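Local coordinates for nonribosomal peptide synthase (Streptomyces sp. MJ635-86F5, PDB 5JJP), which activates aliphatic beta-amino acids by adenylation, probably at the expense of ATP, as a member of the ANL superfamily of adenylating enzymes, at residues 88-93 against 112-117; 135-140 against 152-157; 224-229 against 249-254. One frame throughout, in Å; residues are numbered along the deposited sequence.

Interaction 1 of 3, residues 88-93 against 112-117; sequences VLESPA and IPTIPE
Strands 88-90 and 112-114 run parallel, their short axes 4.6 Å apart at closest approach and turned by 25°, with Val88 level with Ile112, Leu89 with Pro113 and Glu90 with Thr114. Leu89 spends both backbone polar atoms on this neighbour: its N gives to Ile112 O (2.9 Å) and its O takes from Thr114 N (2.8 Å). A third bond, Ser91 N to Thr114 O (3.0 Å), carries the pairing one residue past the end of strand 88-90.

On the face bearing Val88, Ile112, Glu90 and Thr114, Val88 CG2 rests against Ile112 CG1 at 4.3 Å. Glu90 holds CG anti to the backbone N (chi1 -179°), so its chain crosses Thr114 obliquely and brings CG to within 4.1 Å of Pro116 CD. Its carboxylate oxygen OE2 goes on to a salt bridge with Arg143. Past the strands, Pro92 and Pro116 meet CD to CD, the two side chains crossing at about a right angle, and Ser91 OG gives a 2.6 Å bond to Pro92 O, in the carbonyl plane on a lone pair.

The pair forms the two strands of a beta-alpha-beta crossover. Its helix 95-107 covers Leu89 through Ala100 and Phe101; strand 134-138 flanks 87-90 on the side away from 111-114, one of the sheet's two outermost strands, and Phe229 packs on Pro113 and Ile115.

Interaction 2 of 3, residues 135-140 against 152-157; sequences FLQAAD and MARFGP
Gln137 and Arg154 lie side by side, the amide stacked over one face of the guanidinium with the planes 13° apart and Gln137 NE2 3.7 Å from Arg154 NH2. The same NE2 gives a weak hydrogen bond to Met152 SD at 3.4 Å. Met152, bent at its second and third torsions, sets CG at the edge of the Phe135 ring. From Arg154, NH1 reaches Ala139 O weakly at 3.0 Å.

On the other side of the strands, Phe155 takes the crowded rotamer with CG between the backbone N and carbonyl carbon (chi1 64°). This lays one ring face over Ala138 CA, a CH-pi contact 4.2 Å from the centroid, while Leu136 CD1 meets the ring edge 3.7 Å from Phe155 CD1.

The parallel backbones of neighbouring strands 134-138 and 151-156, in the same mixed sheet as 87-90, set these partners in place: Ala153 N bonds to Phe135 O (3.1 Å), Gln137 N to Ala153 O (3.0 Å) and Phe155 N to Gln137 O (3.0 Å). Further out, Arg154 NH1 bonds to Gly141 O and Phe155 packs on Ala97 of helix 95-107.

With Gln137 OE1 taken up by Arg143 N, NE2 lies over the guanidinium face. This stack of a neutral amide is consistent with dispersion between nearly parallel planes, not a salt bridge; the charge is probably eased by the Ala139 and Gly141 carbonyls, with Glu163 in a long, weak ion pair.

Interaction 3 of 3, residues 224-229 against 249-254; sequences AVTSPF and VPVPRD
Strands 222-225 and 247-250, with helix 232-243 between them, form a beta-alpha-beta unit at one end of a mixed sheet, and residues 224-229 and 249-254 pair where both strands run out. Val225 supplies the donor and the acceptor here. Its N gives to Val249 O at 3.1 Å, from well above the carbonyl plane (50° out of it), and its O takes Val251 N at 2.9 Å, a fairly straight bond of 165° at the hydrogen. Val249 O receives a second, weaker approach from Ala224 CA at 3.3 Å, a CA-H...O contact. Pro250 has no N-H to offer, and it lies in an outermost strand.

Ala224 turns its backbone bonds the other way, to Gln273 and His275 of strand 273-276. Thr226 follows suit: OG1 sits in the crowded position between backbone N and carbonyl carbon (chi1 59°) and bonds to His275 O, so this buried hydroxyl is satisfied by the next strand over. Helix 253-256 starts after Pro252 at its N-cap position, and Arg253 NH1 makes a salt bridge to Asp257.

The apolar contact is carried by Val251, itself packed on Phe262 and Leu256. Its CG2, anti to the carbonyl carbon and beside the backbone N, rests against two methyls of the neighbouring segment, 3.8 Å from Ala224 CB and 4.0 Å from Thr226 CG2.

How the interactions relate
Along the chain the three contacts come in series. Interactions 1 and 2 belong to one mixed sheet in the order 111-114, 87-90, 134-138, 151-156, and their centres are 10 Å apart; Val88 O with Leu136 N and Glu90 N with Leu136 O join the inner strands. Interaction 3 belongs to a second sheet, yet its centre is only about 13 Å from that of interaction 1. Phe229 of interaction 3 packs on the backbone oxygens of Leu89 and Ser91, and Pro250 meets Ala93. Interactions 2 and 3 do not touch; their nearest atoms are about 7 Å apart. These two sheets belong to the five-layered alpha-beta-alpha-beta-alpha sandwich of this adenylation enzyme.

Interaction 1 of 3, residues 88-93 against 112-117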
ATOM      1  N   VAL A  88      10.914  -6.678 -11.162  1.00 14.52           N
ATOM      2  CA  VAL A  88      11.016  -7.014  -9.739  1.00 12.86           C
ATOM      3  C   VAL A  88      11.845  -5.916  -9.117  1.00 13.62           C
ATOM      4  O   VAL A  88      12.981  -5.715  -9.518  1.00 15.82           O
ATOM      5  CB  VAL A  88      11.703  -8.356  -9.488  1.00 11.68           C
ATOM      6  CG1 VAL A  88      11.757  -8.661  -8.015  1.00 10.96           C
ATOM      7  CG2 VAL A  88      10.948  -9.457 -10.191  1.00 12.50           C
ATOM      8  N   LEU A  89      11.273  -5.203  -8.161  1.00 13.67           N
ATOM      9  CA  LEU A  89      11.951  -4.121  -7.486  1.00 14.77           C
ATOM     10  C   LEU A  89      12.292  -4.544  -6.020  1.00 13.02           C
ATOM     11  O   LEU A  89      11.406  -4.684  -5.174  1.00 10.70           O
ATOM     12  CB  LEU A  89      11.056  -2.892  -7.520  1.00 17.80           C
ATOM     13  CG  LEU A  89      11.547  -1.621  -6.893  1.00 20.52           C
ATOM     14  CD1 LEU A  89      12.861  -1.221  -7.521  1.00 23.49           C
ATOM     15  CD2 LEU A  89      10.541  -0.518  -7.063  1.00 21.98           C
ATOM     16  N   GLU A  90      13.572  -4.799  -5.771  1.00 12.16           N
ATOM     17  CA  GLU A  90      14.003  -5.357  -4.486  1.00 13.55           C
ATOM     18  C   GLU A  90      14.841  -4.374  -3.681  1.00 13.44           C
ATOM     19  O   GLU A  90      15.947  -4.024  -4.086  1.00 12.79           O
ATOM     20  CB  GLU A  90      14.792  -6.628  -4.703  1.00 14.79           C
ATOM     21  CG  GLU A  90      15.277  -7.299  -3.427  1.00 15.87           C
ATOM     22  CD  GLU A  90      15.660  -8.769  -3.685  1.00 17.37           C
ATOM     23  OE1 GLU A  90      14.749  -9.580  -4.033  1.00 16.14           O
ATOM     24  OE2 GLU A  90      16.869  -9.128  -3.520  1.00 19.24           O
ATOM     25  N   SER A  91      14.296  -3.944  -2.567  1.00 13.07           N
ATOM     26  CA  SER A  91      14.962  -2.966  -1.746  1.00 13.87           C
ATOM     27  C   SER A  91      14.227  -2.777  -0.448  1.00 14.49           C
ATOM     28  O   SER A  91      13.005  -2.940  -0.383  1.00 12.83           O
ATOM     29  CB  SER A  91      15.067  -1.620  -2.497  1.00 13.73           C
ATOM     30  OG  SER A  91      15.467  -0.530  -1.670  1.00 12.77           O
ATOM     31  N   PRO A  92      14.979  -2.467   0.628  1.00 17.64           N
ATOM     32  CA  PRO A  92      14.224  -1.941   1.738  1.00 19.00           C
ATOM     33  C   PRO A  92      13.565  -0.624   1.307  1.00 17.94           C
ATOM     34  O   PRO A  92      14.016   0.011   0.379  1.00 17.19           O
ATOM     35  CB  PRO A  92      15.275  -1.746   2.834  1.00 18.05           C
ATOM     36  CG  PRO A  92      16.561  -1.600   2.099  1.00 18.57           C
ATOM     37  CD  PRO A  92      16.429  -2.418   0.868  1.00 17.77           C
ATOM     38  N   ALA A  93      12.494  -0.252   2.002  1.00 19.99           N
ATOM     39  CA  ALA A  93      11.824   1.036   1.793  1.00 21.25           C
ATOM     40  C   ALA A  93      12.755   2.220   2.111  1.00 20.74           C
ATOM     41  O   ALA A  93      13.058   2.467   3.249  1.00 20.42           O
ATOM     42  CB  ALA A  93      10.580   1.117   2.656  1.00 20.08           C
ATOM     43  N   ILE A 112       6.938  -5.599  -9.014  1.00 14.86           N
ATOM     44  CA  ILE A 112       6.654  -6.538  -7.949  1.00 16.69           C
ATOM     45  C   ILE A 112       7.626  -6.132  -6.872  1.00 15.85           C
ATOM     46  O   ILE A 112       8.821  -6.322  -7.071  1.00 15.03           O
ATOM     47  CB  ILE A 112       7.058  -7.999  -8.243  1.00 18.63           C
ATOM     48  CG1 ILE A 112       6.751  -8.474  -9.659  1.00 22.82           C
ATOM     49  CG2 ILE A 112       6.483  -8.946  -7.235  1.00 21.40           C
ATOM     50  CD1 ILE A 112       5.374  -8.271 -10.118  1.00 25.46           C
ATOM     51  N   PRO A 113       7.134  -5.650  -5.709  1.00 16.17           N
ATOM     52  CA  PRO A 113       8.067  -5.223  -4.654  1.00 16.61           C
ATOM     53  C   PRO A 113       8.552  -6.375  -3.813  1.00 16.80           C
ATOM     54  O   PRO A 113       7.783  -7.235  -3.424  1.00 16.29           O
ATOM     55  CB  PRO A 113       7.228  -4.254  -3.821  1.00 16.80           C
ATOM     56  CG  PRO A 113       5.845  -4.794  -3.965  1.00 16.76           C
ATOM     57  CD  PRO A 113       5.732  -5.351  -5.353  1.00 15.58           C
ATOM     58  N   THR A 114       9.844  -6.373  -3.540  1.00 17.53           N
ATOM     59  CA  THR A 114      10.494  -7.483  -2.862  1.00 17.42           C
ATOM     60  C   THR A 114      11.517  -6.896  -1.885  1.00 17.04           C
ATOM     61  O   THR A 114      11.945  -5.746  -2.050  1.00 18.36           O
ATOM     62  CB  THR A 114      11.085  -8.372  -3.991  1.00 16.73           C
ATOM     63  OG1 THR A 114      10.123  -9.377  -4.373  1.00 16.78           O
ATOM     64  CG2 THR A 114      12.264  -9.031  -3.625  1.00 17.74           C
ATOM     65  N   ILE A 115      11.928  -7.656  -0.893  1.00 16.96           N
ATOM     66  CA  ILE A 115      13.075  -7.259  -0.080  1.00 18.56           C
ATOM     67  C   ILE A 115      14.176  -8.295  -0.144  1.00 19.10           C
ATOM     68  O   ILE A 115      13.917  -9.444  -0.554  1.00 18.31           O
ATOM     69  CB  ILE A 115      12.679  -6.989   1.362  1.00 18.80           C
ATOM     70  CG1 ILE A 115      11.895  -8.177   1.941  1.00 20.89           C
ATOM     71  CG2 ILE A 115      11.823  -5.724   1.414  1.00 19.55           C
ATOM     72  CD1 ILE A 115      11.741  -8.112   3.468  1.00 20.50           C
ATOM     73  N   PRO A 116      15.413  -7.876   0.196  1.00 20.29           N
ATOM     74  CA  PRO A 116      16.548  -8.803   0.184  1.00 22.60           C
ATOM     75  C   PRO A 116      16.298 -10.113   0.935  1.00 23.36           C
ATOM     76  O   PRO A 116      16.780 -11.171   0.503  1.00 23.16           O
ATOM     77  CB  PRO A 116      17.682  -7.987   0.848  1.00 22.02           C
ATOM     78  CG  PRO A 116      17.346  -6.559   0.501  1.00 21.47           C
ATOM     79  CD  PRO A 116      15.846  -6.495   0.526  1.00 20.17           C
ATOM     80  N   GLU A 117      15.517 -10.032   2.016  1.00 24.65           N
ATOM     81  CA  GLU A 117      15.229 -11.174   2.877  1.00 23.13           C
ATOM     82  C   GLU A 117      14.139 -12.067   2.329  1.00 21.83           C
ATOM     83  O   GLU A 117      13.803 -13.073   2.936  1.00 20.70           O
ATOM     84  CB  GLU A 117      14.828 -10.663   4.257  1.00 22.90           C
ATOM     85  CG  GLU A 117      15.942  -9.905   5.004  1.00 26.49           C
ATOM     86  CD  GLU A 117      16.095  -8.445   4.599  1.00 28.23           C
ATOM     87  OE1 GLU A 117      15.182  -7.870   4.004  1.00 31.34           O
ATOM     88  OE2 GLU A 117      17.168  -7.865   4.862  1.00 35.58           O
TER

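Interaction 2 of 3, residues 135-140 against 152-157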
ATOM      1  N   PHE A 135      15.204  -7.262 -13.157  1.00 16.81           N
ATOM      2  CA  PHE A 135      15.325  -7.352 -11.720  1.00 16.43           C
ATOM      3  C   PHE A 135      16.108  -6.113 -11.296  1.00 17.18           C
ATOM      4  O   PHE A 135      17.273  -5.957 -11.644  1.00 20.43           O
ATOM      5  CB  PHE A 135      16.073  -8.595 -11.324  1.00 16.28           C
ATOM      6  CG  PHE A 135      16.293  -8.741  -9.827  1.00 15.59           C
ATOM      7  CD1 PHE A 135      15.326  -9.294  -9.037  1.00 14.55           C
ATOM      8  CD2 PHE A 135      17.489  -8.304  -9.222  1.00 16.31           C
ATOM      9  CE1 PHE A 135      15.520  -9.458  -7.696  1.00 14.40           C
ATOM     10  CE2 PHE A 135      17.704  -8.477  -7.880  1.00 16.15           C
ATOM     11  CZ  PHE A 135      16.705  -9.067  -7.117  1.00 15.64           C
ATOM     12  N   LEU A 136      15.452  -5.230 -10.560  1.00 17.26           N
ATOM     13  CA  LEU A 136      15.989  -3.894 -10.239  1.00 17.49           C
ATOM     14  C   LEU A 136      16.198  -3.813  -8.728  1.00 16.47           C
ATOM     15  O   LEU A 136      15.233  -3.846  -7.998  1.00 15.08           O
ATOM     16  CB  LEU A 136      14.964  -2.863 -10.655  1.00 17.78           C
ATOM     17  CG  LEU A 136      15.305  -1.425 -10.314  1.00 19.81           C
ATOM     18  CD1 LEU A 136      16.697  -1.069 -10.822  1.00 19.46           C
ATOM     19  CD2 LEU A 136      14.281  -0.482 -10.902  1.00 19.85           C
ATOM     20  N   GLN A 137      17.442  -3.811  -8.267  1.00 15.35           N
ATOM     21  CA  GLN A 137      17.714  -3.885  -6.833  1.00 16.60           C
ATOM     22  C   GLN A 137      18.469  -2.639  -6.336  1.00 16.35           C
ATOM     23  O   GLN A 137      18.958  -1.873  -7.124  1.00 14.52           O
ATOM     24  CB  GLN A 137      18.471  -5.187  -6.465  1.00 16.40           C
ATOM     25  CG  GLN A 137      19.884  -5.285  -6.958  1.00 17.46           C
ATOM     26  CD  GLN A 137      20.519  -6.652  -6.682  1.00 18.57           C
ATOM     27  OE1 GLN A 137      20.447  -7.199  -5.578  1.00 20.29           O
ATOM     28  NE2 GLN A 137      21.199  -7.179  -7.682  1.00 20.27           N
ATOM     29  N   ALA A 138      18.589  -2.506  -5.021  1.00 18.54           N
ATOM     30  CA  ALA A 138      19.253  -1.366  -4.404  1.00 19.71           C
ATOM     31  C   ALA A 138      20.714  -1.336  -4.750  1.00 22.37           C
ATOM     32  O   ALA A 138      21.250  -2.344  -5.175  1.00 19.31           O
ATOM     33  CB  ALA A 138      19.096  -1.424  -2.904  1.00 20.82           C
ATOM     34  N   ALA A 139      21.344  -0.168  -4.574  1.00 24.95           N
ATOM     35  CA  ALA A 139      22.799  -0.022  -4.766  1.00 26.94           C
ATOM     36  C   ALA A 139      23.581  -1.113  -4.045  1.00 26.65           C
ATOM     37  O   ALA A 139      24.432  -1.779  -4.628  1.00 22.60           O
ATOM     38  CB  ALA A 139      23.261   1.342  -4.250  1.00 29.89           C
ATOM     39  N   ASP A 140      23.243  -1.279  -2.771  1.00 28.77           N
ATOM     40  CA  ASP A 140      23.806  -2.300  -1.902  1.00 31.51           C
ATOM     41  C   ASP A 140      23.384  -3.727  -2.216  1.00 29.65           C
ATOM     42  O   ASP A 140      23.854  -4.647  -1.580  1.00 32.02           O
ATOM     43  CB  ASP A 140      23.266  -2.094  -0.501  1.00 35.97           C
ATOM     44  CG  ASP A 140      23.718  -0.843   0.107  1.00 45.26           C
ATOM     45  OD1 ASP A 140      24.889  -0.443  -0.138  1.00 54.84           O
ATOM     46  OD2 ASP A 140      22.914  -0.278   0.884  1.00 57.18           O
ATOM     47  N   MET A 152      19.399  -7.217 -15.190  1.00 19.25           N
ATOM     48  CA  MET A 152      19.708  -6.813 -13.826  1.00 20.98           C
ATOM     49  C   MET A 152      20.260  -5.392 -13.777  1.00 20.47           C
ATOM     50  O   MET A 152      21.093  -4.993 -14.610  1.00 19.85           O
ATOM     51  CB  MET A 152      20.565  -7.786 -13.023  1.00 24.01           C
ATOM     52  CG  MET A 152      20.482  -7.482 -11.519  1.00 28.55           C
ATOM     53  SD  MET A 152      21.699  -6.253 -10.926  1.00 32.51           S
ATOM     54  CE  MET A 152      23.187  -7.271 -11.009  1.00 28.39           C
ATOM     55  N   ALA A 153      19.789  -4.632 -12.802  1.00 19.02           N
ATOM     56  CA  ALA A 153      20.220  -3.237 -12.642  1.00 20.93           C
ATOM     57  C   ALA A 153      20.140  -2.820 -11.208  1.00 20.01           C
ATOM     58  O   ALA A 153      19.448  -3.456 -10.422  1.00 20.24           O
ATOM     59  CB  ALA A 153      19.352  -2.317 -13.487  1.00 21.55           C
ATOM     60  N   ARG A 154      20.877  -1.774 -10.876  1.00 20.78           N
ATOM     61  CA  ARG A 154      20.880  -1.245  -9.534  1.00 20.98           C
ATOM     62  C   ARG A 154      20.500   0.168  -9.607  1.00 19.26           C
ATOM     63  O   ARG A 154      20.833   0.863 -10.588  1.00 19.09           O
ATOM     64  CB  ARG A 154      22.245  -1.326  -8.910  1.00 23.61           C
ATOM     65  CG  ARG A 154      22.685  -2.727  -8.601  1.00 29.17           C
ATOM     66  CD  ARG A 154      24.199  -2.846  -8.553  1.00 34.87           C
ATOM     67  NE  ARG A 154      24.563  -4.264  -8.415  1.00 36.44           N
ATOM     68  CZ  ARG A 154      24.458  -4.923  -7.279  1.00 35.17           C
ATOM     69  NH1 ARG A 154      23.980  -4.312  -6.199  1.00 35.51           N
ATOM     70  NH2 ARG A 154      24.780  -6.197  -7.234  1.00 35.73           N
ATOM     71  N   PHE A 155      19.847   0.641  -8.551  1.00 16.79           N
ATOM     72  CA  PHE A 155      19.575   2.081  -8.436  1.00 15.86           C
ATOM     73  C   PHE A 155      20.179   2.585  -7.145  1.00 15.92           C
ATOM     74  O   PHE A 155      20.199   1.878  -6.146  1.00 17.01           O
ATOM     75  CB  PHE A 155      18.069   2.362  -8.503  1.00 14.34           C
ATOM     76  CG  PHE A 155      17.303   1.775  -7.382  1.00 13.24           C
ATOM     77  CD1 PHE A 155      16.801   0.518  -7.461  1.00 12.44           C
ATOM     78  CD2 PHE A 155      17.088   2.503  -6.231  1.00 13.18           C
ATOM     79  CE1 PHE A 155      16.112  -0.050  -6.399  1.00 12.47           C
ATOM     80  CE2 PHE A 155      16.438   1.923  -5.140  1.00 13.48           C
ATOM     81  CZ  PHE A 155      15.949   0.641  -5.230  1.00 12.73           C
ATOM     82  N   GLY A 156      20.690   3.799  -7.161  1.00 17.52           N
ATOM     83  CA  GLY A 156      21.235   4.422  -5.920  1.00 19.74           C
ATOM     84  C   GLY A 156      21.372   5.919  -6.126  1.00 20.56           C
ATOM     85  O   GLY A 156      20.802   6.466  -7.086  1.00 19.57           O
ATOM     86  N   PRO A 157      22.164   6.578  -5.285  1.00 24.43           N
ATOM     87  CA  PRO A 157      22.228   8.065  -5.311  1.00 32.21           C
ATOM     88  C   PRO A 157      22.665   8.626  -6.660  1.00 38.24           C
ATOM     89  O   PRO A 157      22.105   9.640  -7.098  1.00 43.97           O
ATOM     90  CB  PRO A 157      23.299   8.408  -4.247  1.00 33.09           C
ATOM     91  CG  PRO A 157      23.468   7.163  -3.418  1.00 30.74           C
ATOM     92  CD  PRO A 157      23.036   5.989  -4.259  1.00 26.46           C
TER

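Interaction 3 of 3, residues 224-229 against 249-254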
ATOM      1  N   ALA A 224       5.176   7.237  10.225  1.00 12.29           N
ATOM      2  CA  ALA A 224       6.063   6.130  10.348  1.00 12.88           C
ATOM      3  C   ALA A 224       5.386   4.933   9.671  1.00 14.27           C
ATOM      4  O   ALA A 224       4.372   4.456  10.149  1.00 17.39           O
ATOM      5  CB  ALA A 224       6.317   5.818  11.793  1.00 13.32           C
ATOM      6  N   VAL A 225       5.989   4.420   8.606  1.00 14.51           N
ATOM      7  CA  VAL A 225       5.547   3.171   7.932  1.00 14.94           C
ATOM      8  C   VAL A 225       6.424   1.995   8.427  1.00 14.07           C
ATOM      9  O   VAL A 225       7.594   1.901   8.149  1.00 15.63           O
ATOM     10  CB  VAL A 225       5.674   3.354   6.423  1.00 14.50           C
ATOM     11  CG1 VAL A 225       5.221   2.088   5.662  1.00 14.81           C
ATOM     12  CG2 VAL A 225       4.881   4.567   5.960  1.00 13.96           C
ATOM     13  N   THR A 226       5.875   1.132   9.247  1.00 14.07           N
ATOM     14  CA  THR A 226       6.653   0.084   9.826  1.00 14.46           C
ATOM     15  C   THR A 226       6.742  -1.170   8.949  1.00 14.93           C
ATOM     16  O   THR A 226       7.623  -1.976   9.128  1.00 15.44           O
ATOM     17  CB  THR A 226       6.067  -0.324  11.174  1.00 14.10           C
ATOM     18  OG1 THR A 226       4.732  -0.752  10.993  1.00 13.49           O
ATOM     19  CG2 THR A 226       6.111   0.877  12.155  1.00 14.75           C
ATOM     20  N   SER A 227       5.817  -1.347   8.044  1.00 16.12           N
ATOM     21  CA  SER A 227       5.735  -2.601   7.320  1.00 18.16           C
ATOM     22  C   SER A 227       6.792  -2.623   6.198  1.00 17.82           C
ATOM     23  O   SER A 227       7.107  -1.584   5.590  1.00 17.29           O
ATOM     24  CB  SER A 227       4.292  -2.902   6.895  1.00 19.15           C
ATOM     25  OG  SER A 227       4.080  -2.395   5.622  1.00 25.21           O
ATOM     26  N   PRO A 228       7.422  -3.781   5.979  1.00 18.50           N
ATOM     27  CA  PRO A 228       8.511  -3.911   4.979  1.00 17.59           C
ATOM     28  C   PRO A 228       8.027  -3.716   3.558  1.00 17.29           C
ATOM     29  O   PRO A 228       6.833  -3.835   3.289  1.00 16.10           O
ATOM     30  CB  PRO A 228       8.985  -5.350   5.138  1.00 18.78           C
ATOM     31  CG  PRO A 228       8.462  -5.813   6.463  1.00 19.50           C
ATOM     32  CD  PRO A 228       7.178  -5.048   6.690  1.00 19.44           C
ATOM     33  N   PHE A 229       8.964  -3.402   2.665  1.00 17.37           N
ATOM     34  CA  PHE A 229       8.656  -3.028   1.284  1.00 18.53           C
ATOM     35  C   PHE A 229       7.925  -4.136   0.482  1.00 18.40           C
ATOM     36  O   PHE A 229       7.146  -3.829  -0.449  1.00 20.31           O
ATOM     37  CB  PHE A 229       9.935  -2.619   0.569  1.00 18.09           C
ATOM     38  CG  PHE A 229       9.715  -2.015  -0.802  1.00 20.52           C
ATOM     39  CD1 PHE A 229       9.129  -0.769  -0.939  1.00 23.04           C
ATOM     40  CD2 PHE A 229      10.112  -2.683  -1.956  1.00 20.23           C
ATOM     41  CE1 PHE A 229       8.944  -0.202  -2.200  1.00 24.94           C
ATOM     42  CE2 PHE A 229       9.896  -2.148  -3.214  1.00 20.70           C
ATOM     43  CZ  PHE A 229       9.330  -0.901  -3.346  1.00 24.21           C
ATOM     44  N   VAL A 249       8.005   8.395   6.569  1.00 14.40           N
ATOM     45  CA  VAL A 249       9.196   7.968   7.295  1.00 14.55           C
ATOM     46  C   VAL A 249       9.175   6.432   7.435  1.00 15.79           C
ATOM     47  O   VAL A 249       8.681   5.896   8.421  1.00 18.06           O
ATOM     48  CB  VAL A 249       9.242   8.598   8.692  1.00 14.17           C
ATOM     49  CG1 VAL A 249      10.627   8.403   9.292  1.00 14.52           C
ATOM     50  CG2 VAL A 249       8.860  10.083   8.644  1.00 15.07           C
ATOM     51  N   PRO A 250       9.709   5.727   6.459  1.00 17.63           N
ATOM     52  CA  PRO A 250       9.819   4.301   6.565  1.00 19.61           C
ATOM     53  C   PRO A 250      10.665   3.973   7.768  1.00 20.81           C
ATOM     54  O   PRO A 250      11.681   4.629   7.982  1.00 24.10           O
ATOM     55  CB  PRO A 250      10.587   3.919   5.304  1.00 20.16           C
ATOM     56  CG  PRO A 250      10.316   5.030   4.345  1.00 20.34           C
ATOM     57  CD  PRO A 250      10.291   6.240   5.204  1.00 19.30           C
ATOM     58  N   VAL A 251      10.273   2.996   8.563  1.00 20.08           N
ATOM     59  CA  VAL A 251      11.055   2.666   9.738  1.00 21.14           C
ATOM     60  C   VAL A 251      12.014   1.503   9.374  1.00 21.50           C
ATOM     61  O   VAL A 251      11.584   0.395   9.204  1.00 22.36           O
ATOM     62  CB  VAL A 251      10.124   2.229  10.886  1.00 21.71           C
ATOM     63  CG1 VAL A 251      10.929   1.918  12.134  1.00 21.50           C
ATOM     64  CG2 VAL A 251       9.097   3.295  11.184  1.00 21.10           C
ATOM     65  N   PRO A 252      13.298   1.761   9.255  1.00 23.14           N
ATOM     66  CA  PRO A 252      14.174   0.666   8.891  1.00 25.94           C
ATOM     67  C   PRO A 252      14.095  -0.509   9.872  1.00 27.23           C
ATOM     68  O   PRO A 252      13.849  -0.297  11.054  1.00 23.71           O
ATOM     69  CB  PRO A 252      15.574   1.302   8.945  1.00 27.54           C
ATOM     70  CG  PRO A 252      15.341   2.799   8.947  1.00 25.13           C
ATOM     71  CD  PRO A 252      14.050   2.965   9.666  1.00 24.00           C
ATOM     72  N   ARG A 253      14.305  -1.733   9.378  1.00 32.67           N
ATOM     73  CA  ARG A 253      14.148  -2.923  10.238  1.00 36.43           C
ATOM     74  C   ARG A 253      15.142  -2.943  11.452  1.00 33.67           C
ATOM     75  O   ARG A 253      14.785  -3.407  12.514  1.00 28.20           O
ATOM     76  CB  ARG A 253      14.051  -4.242   9.454  1.00 47.31           C
ATOM     77  CG  ARG A 253      12.607  -4.704   9.175  1.00 56.42           C
ATOM     78  CD  ARG A 253      12.536  -6.053   8.444  1.00 69.98           C
ATOM     79  NE  ARG A 253      11.982  -7.167   9.243  1.00 79.84           N
ATOM     80  CZ  ARG A 253      12.667  -7.981  10.063  1.00 82.14           C
ATOM     81  NH1 ARG A 253      13.980  -7.843  10.257  1.00 82.68           N
ATOM     82  NH2 ARG A 253      12.020  -8.943  10.725  1.00 72.75           N
ATOM     83  N   ASP A 254      16.329  -2.345  11.325  1.00 31.24           N
ATOM     84  CA  ASP A 254      17.232  -2.228  12.469  1.00 33.77           C
ATOM     85  C   ASP A 254      16.834  -1.190  13.545  1.00 32.94           C
ATOM     86  O   ASP A 254      17.488  -1.118  14.576  1.00 39.66           O
ATOM     87  CB  ASP A 254      18.689  -1.990  12.041  1.00 32.94           C
ATOM     88  CG  ASP A 254      18.929  -0.628  11.461  1.00 33.53           C
ATOM     89  OD1 ASP A 254      20.077  -0.396  11.076  1.00 41.59           O
ATOM     90  OD2 ASP A 254      18.043   0.234  11.376  1.00 34.14           O
TER